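Long-range contacts in niemann-Pick type C2 protein (Camponotus japonicus, PDB 3WEB), which binds oleic acid inside an immunoglobulin-like beta-sandwich and probably carries such lipids as semiochemicals in the chemical communication of worker ants: residues G11-I16 with T123-P128; S34-S39 with V95-E100. All blocks are in the same frame, centred on the assembly; numbering follows the deposited sequence.

Interaction 1. Residues G11-I16 with T123-P128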
loop_
_atom_site.group_PDB
_atom_site.type_symbol
_atom_site.label_atom_id
_atom_site.label_comp_id
_atom_site.label_asym_id
_atom_site.label_seq_id
_atom_site.Cartn_x
_atom_site.Cartn_y
_atom_site.Cartn_z
ATOM N N GLY A 11 -6.353 1.884 -12.789
ATOM C CA GLY A 11 -5.011 1.321 -12.823
ATOM C C GLY A 11 -4.951 -0.111 -12.368
ATOM O O GLY A 11 -5.986 -0.749 -12.131
ATOM N N LYS A 12 -3.726 -0.600 -12.244
ATOM C CA LYS A 12 -3.443 -1.952 -11.770
ATOM C C LYS A 12 -2.096 -1.951 -11.073
ATOM O O LYS A 12 -1.314 -1.016 -11.236
ATOM C CB LYS A 12 -3.435 -2.945 -12.940
ATOM C CG LYS A 12 -2.372 -2.656 -13.995
ATOM C CD LYS A 12 -2.573 -3.462 -15.264
ATOM C CE LYS A 12 -1.625 -2.993 -16.357
ATOM N NZ LYS A 12 -1.608 -3.926 -17.523
ATOM N N PHE A 13 -1.832 -2.984 -10.276
ATOM C CA PHE A 13 -0.479 -3.211 -9.745
ATOM C C PHE A 13 0.019 -4.574 -10.196
ATOM O O PHE A 13 -0.780 -5.486 -10.436
ATOM C CB PHE A 13 -0.430 -3.079 -8.216
ATOM C CG PHE A 13 -1.225 -4.123 -7.481
ATOM C CD1 PHE A 13 -2.569 -3.908 -7.188
ATOM C CD2 PHE A 13 -0.625 -5.310 -7.053
ATOM C CE1 PHE A 13 -3.304 -4.869 -6.507
ATOM C CE2 PHE A 13 -1.357 -6.273 -6.367
ATOM C CZ PHE A 13 -2.698 -6.052 -6.099
ATOM N N SER A 14 1.339 -4.714 -10.309
ATOM C CA SER A 14 1.923 -5.969 -10.757
ATOM C C SER A 14 2.679 -6.710 -9.669
ATOM O O SER A 14 2.742 -7.938 -9.687
ATOM C CB SER A 14 2.868 -5.733 -11.936
ATOM O OG SER A 14 4.052 -5.093 -11.498
ATOM N N ASP A 15 3.295 -5.962 -8.762
ATOM C CA ASP A 15 4.111 -6.554 -7.717
ATOM C C ASP A 15 4.214 -5.733 -6.453
ATOM O O ASP A 15 4.476 -4.530 -6.500
ATOM C CB ASP A 15 5.504 -6.824 -8.252
ATOM C CG ASP A 15 5.830 -8.281 -8.257
ATOM O OD1 ASP A 15 5.946 -8.845 -7.148
ATOM O OD2 ASP A 15 5.970 -8.855 -9.359
ATOM N N ILE A 16 4.016 -6.400 -5.320
ATOM C CA ILE A 16 4.205 -5.789 -4.007
ATOM C C ILE A 16 5.326 -6.532 -3.300
ATOM O O ILE A 16 5.329 -7.760 -3.286
ATOM C CB ILE A 16 2.934 -5.889 -3.133
ATOM C CG1 ILE A 16 1.674 -5.497 -3.922
ATOM C CG2 ILE A 16 3.083 -5.081 -1.847
ATOM C CD1 ILE A 16 1.597 -4.041 -4.339
ATOM N N THR A 123 -5.042 1.845 -7.507
ATOM C CA THR A 123 -4.717 0.513 -6.989
ATOM C C THR A 123 -5.499 0.216 -5.726
ATOM O O THR A 123 -5.820 1.130 -4.964
ATOM C CB THR A 123 -3.225 0.395 -6.628
ATOM O OG1 THR A 123 -2.896 1.382 -5.646
ATOM C CG2 THR A 123 -2.354 0.595 -7.855
ATOM N N CYS A 124 -5.770 -1.068 -5.501
ATOM C CA CYS A 124 -6.305 -1.547 -4.228
ATOM C C CYS A 124 -5.678 -2.901 -3.960
ATOM O O CYS A 124 -5.915 -3.853 -4.708
ATOM C CB CYS A 124 -7.825 -1.681 -4.291
ATOM S SG CYS A 124 -8.622 -1.925 -2.687
ATOM N N VAL A 125 -4.885 -2.964 -2.892
ATOM C CA VAL A 125 -4.142 -4.166 -2.504
ATOM C C VAL A 125 -4.706 -4.662 -1.184
ATOM O O VAL A 125 -4.915 -3.870 -0.269
ATOM C CB VAL A 125 -2.642 -3.850 -2.309
ATOM C CG1 VAL A 125 -1.872 -5.098 -1.892
ATOM C CG2 VAL A 125 -2.046 -3.238 -3.580
ATOM N N LYS A 126 -4.960 -5.967 -1.096
ATOM C CA LYS A 126 -5.467 -6.574 0.128
ATOM C C LYS A 126 -4.618 -7.791 0.482
ATOM O O LYS A 126 -4.376 -8.655 -0.360
ATOM C CB LYS A 126 -6.927 -6.983 -0.057
ATOM C CG LYS A 126 -7.584 -7.588 1.166
ATOM C CD LYS A 126 -8.954 -8.110 0.777
ATOM C CE LYS A 126 -9.877 -8.251 1.970
ATOM N NZ LYS A 126 -11.128 -8.925 1.526
ATOM N N PHE A 127 -4.145 -7.848 1.719
ATOM C CA PHE A 127 -3.337 -8.994 2.140
ATOM C C PHE A 127 -3.456 -9.252 3.639
ATOM O O PHE A 127 -3.764 -8.326 4.407
ATOM C CB PHE A 127 -1.870 -8.804 1.723
ATOM C CG PHE A 127 -1.185 -7.655 2.401
ATOM C CD1 PHE A 127 -1.333 -6.357 1.923
ATOM C CD2 PHE A 127 -0.371 -7.877 3.503
ATOM C CE1 PHE A 127 -0.684 -5.302 2.548
ATOM C CE2 PHE A 127 0.274 -6.833 4.135
ATOM C CZ PHE A 127 0.114 -5.541 3.655
ATOM N N PRO A 128 -3.243 -10.513 4.063
ATOM C CA PRO A 128 -3.243 -10.801 5.497
ATOM C C PRO A 128 -1.881 -10.500 6.129
ATOM O O PRO A 128 -0.832 -10.851 5.562
ATOM C CB PRO A 128 -3.539 -12.297 5.550
ATOM C CG PRO A 128 -2.955 -12.836 4.277
ATOM C CD PRO A 128 -3.019 -11.730 3.257
#
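Phe13 and Val125 carry this contact, meeting as ring face and methyl group between two strands that share no hydrogen bond. The Val125 CG2 methyl lies over one face of the Phe13 ring in a CH-pi contact, 3.7 Å from the ring centroid and 16° off its normal, displaced somewhat toward the rim. Phe13 CG stands between its own backbone N and carbonyl carbon (chi1 65°), and the ring beyond it lies against Val125. At the edge of the same ring, near its plane, the backbone oxygen of Cys124 comes within 3.3 Å of Phe13 CE1, so that the ring offers a C-H edge to the carbonyl and its face to the next residue's methyl. Val125 CG2 has a second neighbour: Ile16 reaches it tip to tip, with CD1 at 3.8 Å. Thr123 is the third main contributor; its CG2 methyl lies 3.9 Å from Lys12 O, while its OG1 makes a weak hydrogen bond to Phe114 N. The short strand axes run 44° apart and approach to 6.4 Å, an example of packing between sheets by side chains set against side chains and carbonyl oxygens, here in the immunoglobulin-like sandwich of the ML domain. Strand 34-44 pairs with 11-18 on one side of the contact, Met40 touching both Ile16 and Thr123; in the other sheet, 121-131 pairs with 107-116, and the Cys124-Cys6 disulfide ties it to the N-terminal region.

Interaction 2. Residues S34-S39 with V95-E100. With OLA (oleic acid), chain B.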
loop_
_atom_site.group_PDB
_atom_site.type_symbol
_atom_site.label_atom_id
_atom_site.label_comp_id
_atom_site.label_asym_id
_atom_site.label_seq_id
_atom_site.Cartn_x
_atom_site.Cartn_y
_atom_site.Cartn_z
ATOM N N SER A 34 11.470 -2.609 14.098
ATOM C CA SER A 34 12.245 -2.737 12.873
ATOM C C SER A 34 11.717 -1.798 11.795
ATOM O O SER A 34 10.543 -1.406 11.815
ATOM C CB SER A 34 12.230 -4.182 12.361
ATOM O OG SER A 34 11.011 -4.485 11.703
ATOM N N GLU A 35 12.600 -1.435 10.869
ATOM C CA GLU A 35 12.217 -0.705 9.665
ATOM C C GLU A 35 11.613 -1.678 8.664
ATOM O O GLU A 35 12.167 -2.753 8.418
ATOM C CB GLU A 35 13.424 -0.011 9.033
ATOM C CG GLU A 35 13.844 1.285 9.709
ATOM C CD GLU A 35 14.839 2.084 8.883
ATOM O OE1 GLU A 35 15.569 1.490 8.054
ATOM O OE2 GLU A 35 14.889 3.317 9.063
ATOM N N ILE A 36 10.469 -1.300 8.106
ATOM C CA ILE A 36 9.811 -2.087 7.075
ATOM C C ILE A 36 9.929 -1.306 5.773
ATOM O O ILE A 36 9.601 -0.115 5.725
ATOM C CB ILE A 36 8.318 -2.339 7.398
ATOM C CG1 ILE A 36 8.129 -2.875 8.829
ATOM C CG2 ILE A 36 7.676 -3.263 6.364
ATOM C CD1 ILE A 36 8.804 -4.202 9.115
ATOM N N HIS A 37 10.426 -1.975 4.738
ATOM C CA HIS A 37 10.508 -1.378 3.409
ATOM C C HIS A 37 9.448 -1.981 2.501
ATOM O O HIS A 37 9.370 -3.195 2.342
ATOM C CB HIS A 37 11.902 -1.578 2.823
ATOM C CG HIS A 37 13.002 -1.291 3.796
ATOM N ND1 HIS A 37 13.277 -0.020 4.255
ATOM C CD2 HIS A 37 13.882 -2.114 4.414
ATOM C CE1 HIS A 37 14.290 -0.071 5.103
ATOM N NE2 HIS A 37 14.674 -1.330 5.219
ATOM N N VAL A 38 8.632 -1.119 1.907
ATOM C CA VAL A 38 7.519 -1.568 1.065
ATOM C C VAL A 38 7.718 -1.002 -0.330
ATOM O O VAL A 38 8.052 0.175 -0.475
ATOM C CB VAL A 38 6.151 -1.108 1.611
ATOM C CG1 VAL A 38 5.011 -1.556 0.693
ATOM C CG2 VAL A 38 5.930 -1.624 3.025
ATOM N N SER A 39 7.539 -1.848 -1.340
ATOM C CA SER A 39 7.584 -1.429 -2.738
ATOM C C SER A 39 6.310 -1.872 -3.455
ATOM O O SER A 39 5.811 -2.971 -3.213
ATOM C CB SER A 39 8.801 -2.044 -3.450
ATOM O OG SER A 39 8.737 -1.820 -4.853
ATOM N N VAL A 95 8.450 3.080 0.231
ATOM C CA VAL A 95 8.250 3.687 1.550
ATOM C C VAL A 95 8.917 2.844 2.638
ATOM O O VAL A 95 8.923 1.607 2.578
ATOM C CB VAL A 95 6.747 3.973 1.852
ATOM C CG1 VAL A 95 5.930 2.694 1.999
ATOM C CG2 VAL A 95 6.576 4.862 3.078
ATOM N N THR A 96 9.498 3.540 3.611
ATOM C CA THR A 96 10.063 2.918 4.798
ATOM C C THR A 96 9.328 3.487 5.999
ATOM O O THR A 96 9.148 4.703 6.106
ATOM C CB THR A 96 11.573 3.198 4.919
ATOM O OG1 THR A 96 12.258 2.584 3.822
ATOM C CG2 THR A 96 12.143 2.642 6.234
ATOM N N PHE A 97 8.874 2.606 6.883
ATOM C CA PHE A 97 8.324 3.043 8.159
ATOM C C PHE A 97 8.840 2.158 9.275
ATOM O O PHE A 97 9.189 0.998 9.050
ATOM C CB PHE A 97 6.791 3.074 8.139
ATOM C CG PHE A 97 6.147 1.752 7.812
ATOM C CD1 PHE A 97 5.802 0.857 8.823
ATOM C CD2 PHE A 97 5.862 1.410 6.493
ATOM C CE1 PHE A 97 5.199 -0.358 8.523
ATOM C CE2 PHE A 97 5.256 0.200 6.191
ATOM C CZ PHE A 97 4.925 -0.686 7.205
ATOM N N PHE A 98 8.890 2.721 10.475
ATOM C CA PHE A 98 9.351 1.996 11.638
ATOM C C PHE A 98 8.147 1.565 12.457
ATOM O O PHE A 98 7.268 2.375 12.762
ATOM C CB PHE A 98 10.292 2.873 12.470
ATOM C CG PHE A 98 10.999 2.132 13.570
ATOM C CD1 PHE A 98 12.133 1.371 13.298
ATOM C CD2 PHE A 98 10.537 2.201 14.881
ATOM C CE1 PHE A 98 12.787 0.688 14.313
ATOM C CE2 PHE A 98 11.188 1.520 15.898
ATOM C CZ PHE A 98 12.315 0.766 15.613
ATOM N N VAL A 99 8.102 0.280 12.788
ATOM C CA VAL A 99 7.050 -0.251 13.646
ATOM C C VAL A 99 7.529 -0.216 15.097
ATOM O O VAL A 99 8.488 -0.901 15.456
ATOM C CB VAL A 99 6.647 -1.685 13.237
ATOM C CG1 VAL A 99 5.493 -2.185 14.095
ATOM C CG2 VAL A 99 6.263 -1.730 11.767
ATOM N N GLU A 100 6.853 0.593 15.914
ATOM C CA GLU A 100 7.189 0.774 17.329
ATOM C C GLU A 100 6.933 -0.478 18.168
ATOM O O GLU A 100 6.165 -1.357 17.767
ATOM C CB GLU A 100 6.388 1.939 17.917
ATOM C CG GLU A 100 6.867 3.320 17.503
ATOM C CD GLU A 100 6.131 4.433 18.230
ATOM O OE1 GLU A 100 6.012 4.363 19.475
ATOM O OE2 GLU A 100 5.672 5.383 17.556
HETATM C C1 OLA B . 2.930 6.524 5.943
HETATM O O1 OLA B . 2.516 7.259 5.016
HETATM O O2 OLA B . 2.606 6.693 7.141
HETATM C C2 OLA B . 3.871 5.388 5.605
HETATM C C3 OLA B . 3.221 4.040 5.910
HETATM C C4 OLA B . 3.365 3.078 4.737
HETATM C C5 OLA B . 2.018 2.758 4.104
HETATM C C6 OLA B . 2.045 1.429 3.360
HETATM C C7 OLA B . 1.155 0.417 4.072
HETATM C C8 OLA B . 1.050 -0.916 3.332
HETATM C C9 OLA B . 2.255 -1.791 3.617
HETATM C C10 OLA B . 2.362 -2.604 4.673
HETATM C C11 OLA B . 1.284 -2.755 5.723
HETATM C C12 OLA B . 1.926 -2.973 7.086
HETATM C C13 OLA B . 1.222 -2.152 8.160
HETATM C C14 OLA B . 2.049 -2.132 9.439
HETATM C C15 OLA B . 1.175 -1.870 10.659
HETATM C C16 OLA B . 1.435 -0.479 11.226
HETATM C C17 OLA B . 2.188 -0.560 12.550
HETATM C C18 OLA B . 1.793 0.569 13.477
#
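Ile36 and Phe97 face each other as an antiparallel hydrogen-bonded pair, Ile36 N giving its hydrogen to Phe97 O at 2.8 Å and Phe97 N returning one to Ile36 O. From CB, the Phe97 side chain leads to CG, which chi1 of 58° sets between the backbone N and carbonyl carbon; the ring beyond it lies between Ile36 and the oleic acid. CG lies near OLA C3; CD2 comes within 3.5 Å of OLA C4, and CE2 rests against Val38 CG2 at 3.7 Å. Farther round, CE1 meets OLA C14 and the tip, CZ, touches OLA C12 at 3.8 Å, while Ile36 CB sits over one ring face. The two strands are the central strand 34-44 and the outermost strand 91-99 of a three-stranded antiparallel sheet in the ML-domain sandwich, whose inner face, with Val38, Val95 and Val99, lines the lipid pocket. An alanine in place of Phe97 would probably open a gap between the sheet and the bent acyl chain, leaving Ile36 CB and Val38 CG2 without their aromatic neighbour. On the reverse face, His37 and Thr96 lie side by side, pointing the same way, and Thr96 OG1 meets the ring edge in a hydrogen bond with His37 ND1 of 2.8 Å.

In the fold
From the N terminus, the chain enters strand 11-18, the first partner of interaction 1, and then strand 34-44, which holds the first half of interaction 2. Interaction 2 closes its loop when the chain returns as strand 91-99; interaction 1 closes only at strand 121-131, so the smaller loop is nested within the larger. Interaction 2 joins neighbours within the three-stranded sheet, whereas interaction 1 ties that sheet to the mixed one across the sandwich. Their centres lie about 18 Å apart on opposite sides of the chain's centre, yet they touch where Ile16 CG2 packs 3.7 Å from Ser39 O. The oleic acid links them further, touching Phe127 of segment 123-128 and residues of interaction 2.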